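Beta-xylosidase (Uncultured organism, PDB 4MLG) probably hydrolyses beta-1,4-xylo-oligosaccharides as a family 43 glycoside hydrolase, releasing xylose with a five-bladed beta-propeller that binds calcium. Local coordinates at residues Asn22-Ile27 against Ser55-Glu60; Asp106-Gly111 against Gly156-Arg161; Cys138-Lys143 against Met227-Gly232. All blocks are in the same frame, centred on the assembly; numbering follows the deposited sequence.

Interaction 1. Residues Asn22-Ile27 against Ser55-Glu60; sequences NDKLYI and SMDDVE
Lys24 and Asp57 meet through their side chains where two antiparallel strands part. The CB of Lys24 lies beside the backbone oxygen of Met56, 4.0 Å from Met56 O. Lys24 CG is anti to the carbonyl carbon (chi1 -82°) and comes within 3.3 Å of Asp57 OD1. CD and CE run on past the same oxygen. A bend at chi4 turns NZ back to the carboxylate. There Lys24 NZ makes a salt bridge to Asp57 OD1 at 2.9 Å, coming from above the carboxylate plane. The pair crosses obliquely at a partly exposed margin of the sheet.

Behind the ion pair the backbones are paired. Leu25 and Met56 form an antiparallel hydrogen-bonded pair. Leu25 N donates to Met56 O at 3.2 Å, and Met56 N donates to Leu25 O at 2.9 Å. Next to them, Tyr26 and Ser55 form a non-hydrogen-bonded pair. Tyr26 CD1 lies 3.6 Å from Ser55 CB, which meets the ring obliquely. Ser55 OG bonds with His67 NE2 on strand 64-72.

The opposite face of the sheet is apolar. Leu25 CD1 approaches Val59 CG2 at 4.1 Å, the two side chains crossing at about a right angle. Leu25 CD2 lies 4.2 Å from Met56 SD, a loose contact. Val278 and Phe280 of strand 276-280 and Phe287 of strand 283-290 pack against Leu25, so this face is buried against the neighbouring sheet. One face thus holds Leu25 and Met56, the other Tyr26 and Ser55. The pairing of strands 24-32 and 50-56 is that of adjacent antiparallel strands within one blade of a beta-propeller, with Leu25 reaching across to the next blade.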
loop_
_atom_site.group_PDB
_atom_site.type_symbol
_atom_site.label_atom_id
_atom_site.label_comp_id
_atom_site.label_asym_id
_atom_site.label_seq_id
_atom_site.Cartn_x
_atom_site.Cartn_y
_atom_site.Cartn_z
ATOM N N ASN A 22 6.570 -25.306 -24.349
ATOM C CA ASN A 22 7.183 -26.555 -24.797
ATOM C C ASN A 22 6.195 -27.483 -25.499
ATOM O O ASN A 22 6.162 -28.684 -25.227
ATOM C CB ASN A 22 7.849 -27.286 -23.625
ATOM C CG ASN A 22 8.974 -26.484 -22.997
ATOM O OD1 ASN A 22 9.674 -25.736 -23.679
ATOM N ND2 ASN A 22 9.155 -26.639 -21.689
ATOM N N ASP A 23 5.387 -26.909 -26.389
ATOM C CA ASP A 23 4.351 -27.641 -27.123
ATOM C C ASP A 23 3.321 -28.301 -26.207
ATOM O O ASP A 23 2.590 -29.202 -26.621
ATOM C CB ASP A 23 4.969 -28.668 -28.077
ATOM C CG ASP A 23 5.856 -28.027 -29.122
ATOM O OD1 ASP A 23 5.771 -26.792 -29.295
ATOM O OD2 ASP A 23 6.633 -28.756 -29.772
ATOM N N LYS A 24 3.274 -27.841 -24.961
ATOM C CA LYS A 24 2.296 -28.307 -23.989
ATOM C C LYS A 24 1.439 -27.130 -23.550
ATOM O O LYS A 24 1.906 -25.993 -23.520
ATOM C CB LYS A 24 2.996 -28.916 -22.773
ATOM C CG LYS A 24 3.433 -30.360 -22.947
ATOM C CD LYS A 24 4.201 -30.842 -21.726
ATOM C CE LYS A 24 4.021 -32.336 -21.509
ATOM N NZ LYS A 24 2.612 -32.671 -21.160
ATOM N N LEU A 25 0.184 -27.402 -23.211
ATOM C CA LEU A 25 -0.708 -26.354 -22.736
ATOM C C LEU A 25 -0.793 -26.364 -21.214
ATOM O O LEU A 25 -1.319 -27.303 -20.620
ATOM C CB LEU A 25 -2.100 -26.512 -23.349
ATOM C CG LEU A 25 -3.153 -25.499 -22.896
ATOM C CD1 LEU A 25 -3.921 -24.958 -24.091
ATOM C CD2 LEU A 25 -4.103 -26.128 -21.888
ATOM N N TYR A 26 -0.270 -25.315 -20.589
ATOM C CA TYR A 26 -0.319 -25.195 -19.136
ATOM C C TYR A 26 -1.440 -24.258 -18.704
ATOM O O TYR A 26 -1.707 -23.249 -19.359
ATOM C CB TYR A 26 1.020 -24.697 -18.587
ATOM C CG TYR A 26 2.163 -25.674 -18.758
ATOM C CD1 TYR A 26 2.533 -26.528 -17.728
ATOM C CD2 TYR A 26 2.874 -25.738 -19.950
ATOM C CE1 TYR A 26 3.578 -27.422 -17.880
ATOM C CE2 TYR A 26 3.919 -26.628 -20.111
ATOM C CZ TYR A 26 4.267 -27.467 -19.074
ATOM O OH TYR A 26 5.309 -28.353 -19.231
ATOM N N ILE A 27 -2.098 -24.599 -17.602
ATOM C CA ILE A 27 -3.155 -23.757 -17.058
ATOM C C ILE A 27 -2.786 -23.291 -15.655
ATOM O O ILE A 27 -2.267 -24.066 -14.852
ATOM C CB ILE A 27 -4.502 -24.499 -17.010
ATOM C CG1 ILE A 27 -4.737 -25.264 -18.313
ATOM C CG2 ILE A 27 -5.638 -23.521 -16.749
ATOM C CD1 ILE A 27 -6.029 -26.047 -18.336
ATOM N N SER A 55 -1.483 -29.264 -16.769
ATOM C CA SER A 55 -0.932 -29.308 -18.120
ATOM C C SER A 55 -1.599 -30.392 -18.961
ATOM O O SER A 55 -1.993 -31.437 -18.444
ATOM C CB SER A 55 0.581 -29.531 -18.079
ATOM O OG SER A 55 0.899 -30.752 -17.435
ATOM N N MET A 56 -1.725 -30.133 -20.260
ATOM C CA MET A 56 -2.345 -31.085 -21.173
ATOM C C MET A 56 -1.496 -31.272 -22.425
ATOM O O MET A 56 -0.666 -30.427 -22.755
ATOM C CB MET A 56 -3.744 -30.613 -21.575
ATOM C CG MET A 56 -4.626 -30.193 -20.414
ATOM S SD MET A 56 -6.262 -29.660 -20.946
ATOM C CE MET A 56 -6.919 -31.197 -21.588
ATOM N N ASP A 57 -1.713 -32.385 -23.118
ATOM C CA ASP A 57 -1.079 -32.625 -24.409
ATOM C C ASP A 57 -2.124 -32.524 -25.514
ATOM O O ASP A 57 -1.810 -32.181 -26.654
ATOM C CB ASP A 57 -0.402 -33.996 -24.437
ATOM C CG ASP A 57 0.941 -33.997 -23.735
ATOM O OD1 ASP A 57 1.678 -32.996 -23.865
ATOM O OD2 ASP A 57 1.262 -34.995 -23.056
ATOM N N ASP A 58 -3.369 -32.827 -25.161
ATOM C CA ASP A 58 -4.489 -32.727 -26.089
ATOM C C ASP A 58 -5.709 -32.171 -25.361
ATOM O O ASP A 58 -6.204 -32.776 -24.412
ATOM C CB ASP A 58 -4.809 -34.094 -26.693
ATOM C CG ASP A 58 -5.931 -34.033 -27.708
ATOM O OD1 ASP A 58 -6.045 -33.004 -28.408
ATOM O OD2 ASP A 58 -6.699 -35.012 -27.804
ATOM N N VAL A 59 -6.137 -30.984 -25.751
ATOM C CA VAL A 59 -7.223 -30.334 -25.051
ATOM C C VAL A 59 -8.534 -31.098 -25.166
ATOM O O VAL A 59 -9.243 -31.273 -24.189
ATOM C CB VAL A 59 -7.427 -28.901 -25.573
ATOM C CG1 VAL A 59 -8.601 -28.245 -24.882
ATOM C CG2 VAL A 59 -6.179 -28.082 -25.353
ATOM N N GLU A 60 -8.856 -31.535 -26.374
ATOM C CA GLU A 60 -10.107 -32.250 -26.613
ATOM C C GLU A 60 -10.319 -33.656 -26.041
ATOM O O GLU A 60 -11.377 -33.937 -25.508
ATOM C CB GLU A 60 -10.443 -32.208 -28.090
ATOM C CG GLU A 60 -10.957 -30.854 -28.511
ATOM C CD GLU A 60 -10.529 -30.498 -29.900
ATOM O OE1 GLU A 60 -9.359 -30.740 -30.222
ATOM O OE2 GLU A 60 -11.363 -29.981 -30.656
#

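Interaction 2. Residues Asp106-Gly111 against Gly156-Arg161; sequences DIFRIG and GGQLQR
Gln158 OE1 is gripped by two donors. Phe108 N gives it a nearly straight hydrogen bond, with Phe108 N and Gln158 OE1 2.8 Å apart and an N-H...O angle of 170°. Water 2 also donates to OE1 and to Phe108 O, joining the same two residues a second way. The other end of the amide is used as well: Gln158 NE2 donates to Asp106 O at 3.1 Å, with that oxygen a little out of the amide plane. The side chain thus spans two backbone positions, one acceptor and one donor, and these bonds fix which way the amide is turned. The chain reaches there because it is extended beyond CG (chi2 171°).

Phe108 CB lies 3.4 Å from Gln158 OE1. The amide carbon of Gln158 sits at the edge of the Phe108 ring, and ring and amide planes are 64° apart. Gly156 O is 3.7 Å from Phe108 CE2, approaching the ring obliquely. Replacing Gln158 with an alanine would remove the amide, and is likely to leave Phe108 N and Asp106 O without these side-chain partners and the loop more weakly tied to the start of strand 108-115.

Water 1 adds a further link, donating to Asp106 O and accepting from Arg161 NH1 at 3.0 Å. Gln158 CG lies over one face of the Arg161 guanidinium, toward its edge, 3.6 Å above its plane. That guanidinium also makes a salt bridge to Glu169 of the second subunit, and Asp106 pairs with Arg81 of its own chain. The neutral amide of Gln158, with one water beside it and a second leading to the charged Arg161, therefore satisfies backbone carbonyl and N-H groups at the start of strand 108-115, a polar join at the subunit interface.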
loop_
_atom_site.group_PDB
_atom_site.type_symbol
_atom_site.label_atom_id
_atom_site.label_comp_id
_atom_site.label_asym_id
_atom_site.label_seq_id
_atom_site.Cartn_x
_atom_site.Cartn_y
_atom_site.Cartn_z
ATOM N N ASP A 106 -4.584 -5.122 4.112
ATOM C CA ASP A 106 -5.754 -5.462 3.300
ATOM C C ASP A 106 -5.876 -4.626 2.025
ATOM O O ASP A 106 -6.979 -4.360 1.550
ATOM C CB ASP A 106 -7.050 -5.386 4.119
ATOM C CG ASP A 106 -7.434 -6.721 4.735
ATOM O OD1 ASP A 106 -6.903 -7.761 4.290
ATOM O OD2 ASP A 106 -8.279 -6.732 5.656
ATOM N N ILE A 107 -4.737 -4.214 1.477
ATOM C CA ILE A 107 -4.718 -3.500 0.207
ATOM C C ILE A 107 -4.184 -4.421 -0.883
ATOM O O ILE A 107 -3.101 -4.994 -0.741
ATOM C CB ILE A 107 -3.844 -2.235 0.282
ATOM C CG1 ILE A 107 -4.316 -1.327 1.418
ATOM C CG2 ILE A 107 -3.868 -1.489 -1.041
ATOM C CD1 ILE A 107 -3.509 -0.052 1.564
ATOM N N PHE A 108 -4.943 -4.573 -1.966
ATOM C CA PHE A 108 -4.543 -5.479 -3.037
ATOM C C PHE A 108 -3.269 -5.018 -3.735
ATOM O O PHE A 108 -3.195 -3.905 -4.255
ATOM C CB PHE A 108 -5.673 -5.684 -4.052
ATOM C CG PHE A 108 -6.377 -7.006 -3.912
ATOM C CD1 PHE A 108 -5.701 -8.194 -4.155
ATOM C CD2 PHE A 108 -7.710 -7.065 -3.538
ATOM C CE1 PHE A 108 -6.341 -9.415 -4.022
ATOM C CE2 PHE A 108 -8.356 -8.283 -3.406
ATOM C CZ PHE A 108 -7.669 -9.458 -3.648
ATOM N N ARG A 109 -2.264 -5.886 -3.720
ATOM C CA ARG A 109 -1.006 -5.633 -4.404
ATOM C C ARG A 109 -0.742 -6.789 -5.354
ATOM O O ARG A 109 -1.470 -7.784 -5.348
ATOM C CB ARG A 109 0.143 -5.511 -3.401
ATOM C CG ARG A 109 -0.031 -4.418 -2.357
ATOM C CD ARG A 109 -0.050 -3.035 -2.987
ATOM N NE ARG A 109 0.089 -1.977 -1.990
ATOM C CZ ARG A 109 0.125 -0.680 -2.277
ATOM N NH1 ARG A 109 0.027 -0.273 -3.536
ATOM N NH2 ARG A 109 0.256 0.214 -1.306
ATOM N N ILE A 110 0.298 -6.658 -6.171
ATOM C CA ILE A 110 0.664 -7.715 -7.105
ATOM C C ILE A 110 2.109 -8.148 -6.886
ATOM O O ILE A 110 3.025 -7.328 -6.936
ATOM C CB ILE A 110 0.466 -7.271 -8.565
ATOM C CG1 ILE A 110 -1.012 -6.977 -8.832
ATOM C CG2 ILE A 110 0.977 -8.338 -9.526
ATOM C CD1 ILE A 110 -1.304 -6.497 -10.239
ATOM N N GLY A 111 2.306 -9.438 -6.636
ATOM C CA GLY A 111 3.629 -9.964 -6.361
ATOM C C GLY A 111 4.169 -10.820 -7.489
ATOM O O GLY A 111 3.427 -11.205 -8.397
ATOM N N GLY A 156 -14.654 -5.373 -5.266
ATOM C CA GLY A 156 -13.730 -6.104 -4.416
ATOM C C GLY A 156 -12.290 -5.960 -4.867
ATOM O O GLY A 156 -11.359 -6.200 -4.095
ATOM N N GLY A 157 -12.109 -5.561 -6.123
ATOM C CA GLY A 157 -10.784 -5.395 -6.692
ATOM C C GLY A 157 -10.144 -4.060 -6.359
ATOM O O GLY A 157 -8.994 -3.811 -6.722
ATOM N N GLN A 158 -10.901 -3.199 -5.684
ATOM C CA GLN A 158 -10.392 -1.930 -5.162
ATOM C C GLN A 158 -9.918 -0.952 -6.237
ATOM O O GLN A 158 -9.212 0.008 -5.931
ATOM C CB GLN A 158 -9.267 -2.175 -4.146
ATOM C CG GLN A 158 -9.655 -3.087 -2.995
ATOM C CD GLN A 158 -8.465 -3.487 -2.143
ATOM O OE1 GLN A 158 -7.318 -3.191 -2.481
ATOM N NE2 GLN A 158 -8.733 -4.162 -1.032
ATOM N N LEU A 159 -10.314 -1.186 -7.485
ATOM C CA LEU A 159 -9.898 -0.324 -8.589
ATOM C C LEU A 159 -10.478 1.081 -8.451
ATOM O O LEU A 159 -9.884 2.054 -8.912
ATOM C CB LEU A 159 -10.306 -0.934 -9.933
ATOM C CG LEU A 159 -9.873 -0.220 -11.216
ATOM C CD1 LEU A 159 -8.358 -0.203 -11.345
ATOM C CD2 LEU A 159 -10.509 -0.877 -12.432
ATOM N N GLN A 160 -11.637 1.182 -7.808
ATOM C CA GLN A 160 -12.304 2.470 -7.636
ATOM C C GLN A 160 -11.654 3.326 -6.552
ATOM O O GLN A 160 -11.942 4.516 -6.438
ATOM C CB GLN A 160 -13.799 2.286 -7.346
ATOM C CG GLN A 160 -14.118 1.532 -6.064
ATOM C CD GLN A 160 -13.961 0.032 -6.209
ATOM O OE1 GLN A 160 -13.733 -0.476 -7.307
ATOM N NE2 GLN A 160 -14.080 -0.686 -5.099
ATOM N N ARG A 161 -10.775 2.718 -5.760
ATOM C CA ARG A 161 -10.065 3.451 -4.719
ATOM C C ARG A 161 -8.970 4.338 -5.308
ATOM O O ARG A 161 -8.416 5.194 -4.618
ATOM C CB ARG A 161 -9.447 2.486 -3.706
ATOM C CG ARG A 161 -10.451 1.679 -2.898
ATOM C CD ARG A 161 -9.734 0.761 -1.919
ATOM N NE ARG A 161 -10.655 0.038 -1.048
ATOM C CZ ARG A 161 -10.269 -0.815 -0.103
ATOM N NH1 ARG A 161 -8.979 -1.050 0.090
ATOM N NH2 ARG A 161 -11.171 -1.431 0.648
HETATM O O HOH W 1 -8.802 -2.876 2.504
HETATM O O HOH W 2 -5.177 -2.012 -4.088
#

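Interaction 3. Residues Cys138-Lys143 against Met227-Gly232; sequences CIWPDK and MHYYNG
Trp140 and Met227 stand on the outermost strands of one mixed sheet, which comprises two adjoining propeller blades. The first strands of the two blades, 138-141 and 223-230, run side by side. Their axes pass 7.6 Å apart at 31°, so side chains rather than backbone hydrogen bonds join them.

Trp140 carries the contact. Its CG is anti to the backbone N (chi1 169°), and the indole lies against the second strand. Met227 CG sits over one face of the five-membered ring of Trp140, 3.8 Å from its centroid, a CH-pi contact. The Met227 chain bends at chi2 and chi3, and SD makes a looser, oblique Met-aromatic contact at 5.3 Å from that centroid. Further along, His228 CA lies off-centre over the six-membered ring, 4.2 Å from its centroid. Beyond it Tyr229 CB touches Trp140 CH2 at 3.6 Å.

Asp142 meets the indole both at its N-H edge and over its other face. Trp140 NE1 donates to Asp142 OD1 at 3.2 Å, near the ring plane, and the backbone N of Asp142 lies over the ring face opposite Met227. Asp142 OD1 is bonded to Tyr234 OH too.

Toward the solvent-facing end, Lys143 extends its chain until NZ donates to Tyr229 OH at 3.1 Å, the side chains crossing at about a right angle. At the other end, Cys138 SG lies 3.7 Å from Met227 N, close to a calcium ion whose site includes Asp85 and His274. Tyr150 of strand 147-151 packs on both Trp140 and Met227. Side-chain packing between the inner strands of neighbouring blades is in keeping with the five-bladed beta-propeller of glycoside hydrolase family 43.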
loop_
_atom_site.group_PDB
_atom_site.type_symbol
_atom_site.label_atom_id
_atom_site.label_comp_id
_atom_site.label_asym_id
_atom_site.label_seq_id
_atom_site.Cartn_x
_atom_site.Cartn_y
_atom_site.Cartn_z
ATOM N N CYS A 138 -2.883 -9.532 -16.192
ATOM C CA CYS A 138 -2.692 -10.309 -17.410
ATOM C C CYS A 138 -1.384 -9.878 -18.061
ATOM O O CYS A 138 -1.186 -8.698 -18.339
ATOM C CB CYS A 138 -3.856 -10.082 -18.375
ATOM S SG CYS A 138 -3.548 -10.639 -20.067
ATOM N N ILE A 139 -0.485 -10.828 -18.298
ATOM C CA ILE A 139 0.817 -10.495 -18.862
ATOM C C ILE A 139 0.902 -10.865 -20.337
ATOM O O ILE A 139 0.821 -12.039 -20.699
ATOM C CB ILE A 139 1.961 -11.175 -18.099
ATOM C CG1 ILE A 139 1.701 -11.117 -16.594
ATOM C CG2 ILE A 139 3.284 -10.514 -18.443
ATOM C CD1 ILE A 139 1.654 -9.712 -16.037
ATOM N N TRP A 140 1.077 -9.853 -21.181
ATOM C CA TRP A 140 1.044 -10.041 -22.627
ATOM C C TRP A 140 2.398 -9.818 -23.299
ATOM O O TRP A 140 2.915 -8.699 -23.315
ATOM C CB TRP A 140 -0.013 -9.125 -23.246
ATOM C CG TRP A 140 0.053 -9.051 -24.736
ATOM C CD1 TRP A 140 0.353 -7.954 -25.489
ATOM C CD2 TRP A 140 -0.178 -10.121 -25.659
ATOM N NE1 TRP A 140 0.317 -8.272 -26.825
ATOM C CE2 TRP A 140 -0.006 -9.598 -26.955
ATOM C CE3 TRP A 140 -0.516 -11.470 -25.514
ATOM C CZ2 TRP A 140 -0.159 -10.378 -28.101
ATOM C CZ3 TRP A 140 -0.668 -12.242 -26.652
ATOM C CH2 TRP A 140 -0.490 -11.694 -27.929
ATOM N N PRO A 141 2.977 -10.891 -23.858
ATOM C CA PRO A 141 4.224 -10.809 -24.624
ATOM C C PRO A 141 3.968 -10.232 -26.011
ATOM O O PRO A 141 3.721 -10.986 -26.953
ATOM C CB PRO A 141 4.665 -12.275 -24.744
ATOM C CG PRO A 141 3.823 -13.036 -23.753
ATOM C CD PRO A 141 2.539 -12.284 -23.677
ATOM N N ASP A 142 4.025 -8.910 -26.130
ATOM C CA ASP A 142 3.730 -8.236 -27.389
ATOM C C ASP A 142 4.809 -8.497 -28.438
ATOM O O ASP A 142 5.928 -8.895 -28.111
ATOM C CB ASP A 142 3.568 -6.732 -27.161
ATOM C CG ASP A 142 2.965 -6.020 -28.356
ATOM O OD1 ASP A 142 1.727 -5.855 -28.385
ATOM O OD2 ASP A 142 3.726 -5.629 -29.267
ATOM N N LYS A 143 4.460 -8.262 -29.699
ATOM C CA LYS A 143 5.369 -8.491 -30.815
ATOM C C LYS A 143 6.543 -7.511 -30.842
ATOM O O LYS A 143 7.532 -7.746 -31.537
ATOM C CB LYS A 143 4.603 -8.421 -32.138
ATOM C CG LYS A 143 3.832 -7.126 -32.335
ATOM C CD LYS A 143 3.112 -7.113 -33.674
ATOM C CE LYS A 143 2.350 -5.813 -33.887
ATOM N NZ LYS A 143 1.666 -5.777 -35.211
ATOM N N MET A 227 -5.583 -10.453 -23.093
ATOM C CA MET A 227 -5.156 -9.918 -24.380
ATOM C C MET A 227 -4.540 -11.009 -25.246
ATOM O O MET A 227 -3.661 -11.743 -24.794
ATOM C CB MET A 227 -4.132 -8.801 -24.170
ATOM C CG MET A 227 -3.614 -8.177 -25.455
ATOM S SD MET A 227 -4.797 -7.046 -26.212
ATOM C CE MET A 227 -4.897 -5.779 -24.949
ATOM N N HIS A 228 -5.002 -11.116 -26.488
ATOM C CA HIS A 228 -4.386 -12.030 -27.444
ATOM C C HIS A 228 -4.332 -11.430 -28.849
ATOM O O HIS A 228 -4.850 -10.339 -29.089
ATOM C CB HIS A 228 -5.079 -13.398 -27.445
ATOM C CG HIS A 228 -6.387 -13.425 -28.174
ATOM N ND1 HIS A 228 -7.599 -13.271 -27.536
ATOM C CD2 HIS A 228 -6.674 -13.610 -29.484
ATOM C CE1 HIS A 228 -8.575 -13.352 -28.423
ATOM N NE2 HIS A 228 -8.040 -13.555 -29.613
ATOM N N TYR A 229 -3.703 -12.151 -29.770
ATOM C CA TYR A 229 -3.419 -11.619 -31.096
ATOM C C TYR A 229 -3.808 -12.615 -32.183
ATOM O O TYR A 229 -3.323 -13.747 -32.200
ATOM C CB TYR A 229 -1.932 -11.279 -31.196
ATOM C CG TYR A 229 -1.551 -10.414 -32.374
ATOM C CD1 TYR A 229 -1.807 -9.048 -32.369
ATOM C CD2 TYR A 229 -0.908 -10.955 -33.479
ATOM C CE1 TYR A 229 -1.449 -8.251 -33.440
ATOM C CE2 TYR A 229 -0.548 -10.167 -34.553
ATOM C CZ TYR A 229 -0.819 -8.816 -34.529
ATOM O OH TYR A 229 -0.459 -8.028 -35.597
ATOM N N TYR A 230 -4.684 -12.189 -33.087
ATOM C CA TYR A 230 -5.153 -13.050 -34.168
ATOM C C TYR A 230 -5.356 -12.282 -35.469
ATOM O O TYR A 230 -6.032 -11.251 -35.495
ATOM C CB TYR A 230 -6.450 -13.761 -33.764
ATOM C CG TYR A 230 -7.212 -14.366 -34.925
ATOM C CD1 TYR A 230 -6.829 -15.582 -35.476
ATOM C CD2 TYR A 230 -8.322 -13.724 -35.462
ATOM C CE1 TYR A 230 -7.526 -16.138 -36.537
ATOM C CE2 TYR A 230 -9.023 -14.269 -36.519
ATOM C CZ TYR A 230 -8.621 -15.476 -37.052
ATOM O OH TYR A 230 -9.321 -16.022 -38.104
ATOM N N ASN A 231 -4.763 -12.800 -36.541
ATOM C CA ASN A 231 -4.906 -12.235 -37.880
ATOM C C ASN A 231 -4.516 -10.759 -37.963
ATOM O O ASN A 231 -5.208 -9.959 -38.591
ATOM C CB ASN A 231 -6.331 -12.441 -38.401
ATOM C CG ASN A 231 -6.391 -12.541 -39.912
ATOM O OD1 ASN A 231 -5.463 -12.132 -40.612
ATOM N ND2 ASN A 231 -7.487 -13.087 -40.427
ATOM N N GLY A 232 -3.407 -10.409 -37.322
ATOM C CA GLY A 232 -2.906 -9.047 -37.344
ATOM C C GLY A 232 -3.781 -8.061 -36.595
ATOM O O GLY A 232 -3.827 -6.880 -36.937
#

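Overall arrangement
The three contacts lie in different parts of one beta-propeller. Interaction 1 comes first along the chain and closes before the others open. The segments of interactions 2 and 3 alternate, so 106-111 and 138-143 precede 156-161 and 227-232. Interaction 1 joins strands 24-32 and 50-56 of one antiparallel sheet. Interaction 2 sets strand 108-115 of another sheet against a loop, and interaction 3 spans the two outermost strands of the eight-stranded mixed sheet. Centres of interactions 1 and 2 are 32 Å apart, on opposite sides of the chain's centre. Interactions 2 and 3 come within about 7 Å at their nearest atoms. They therefore probably hold a blade, the subunit interface and, near the calcium, two blades.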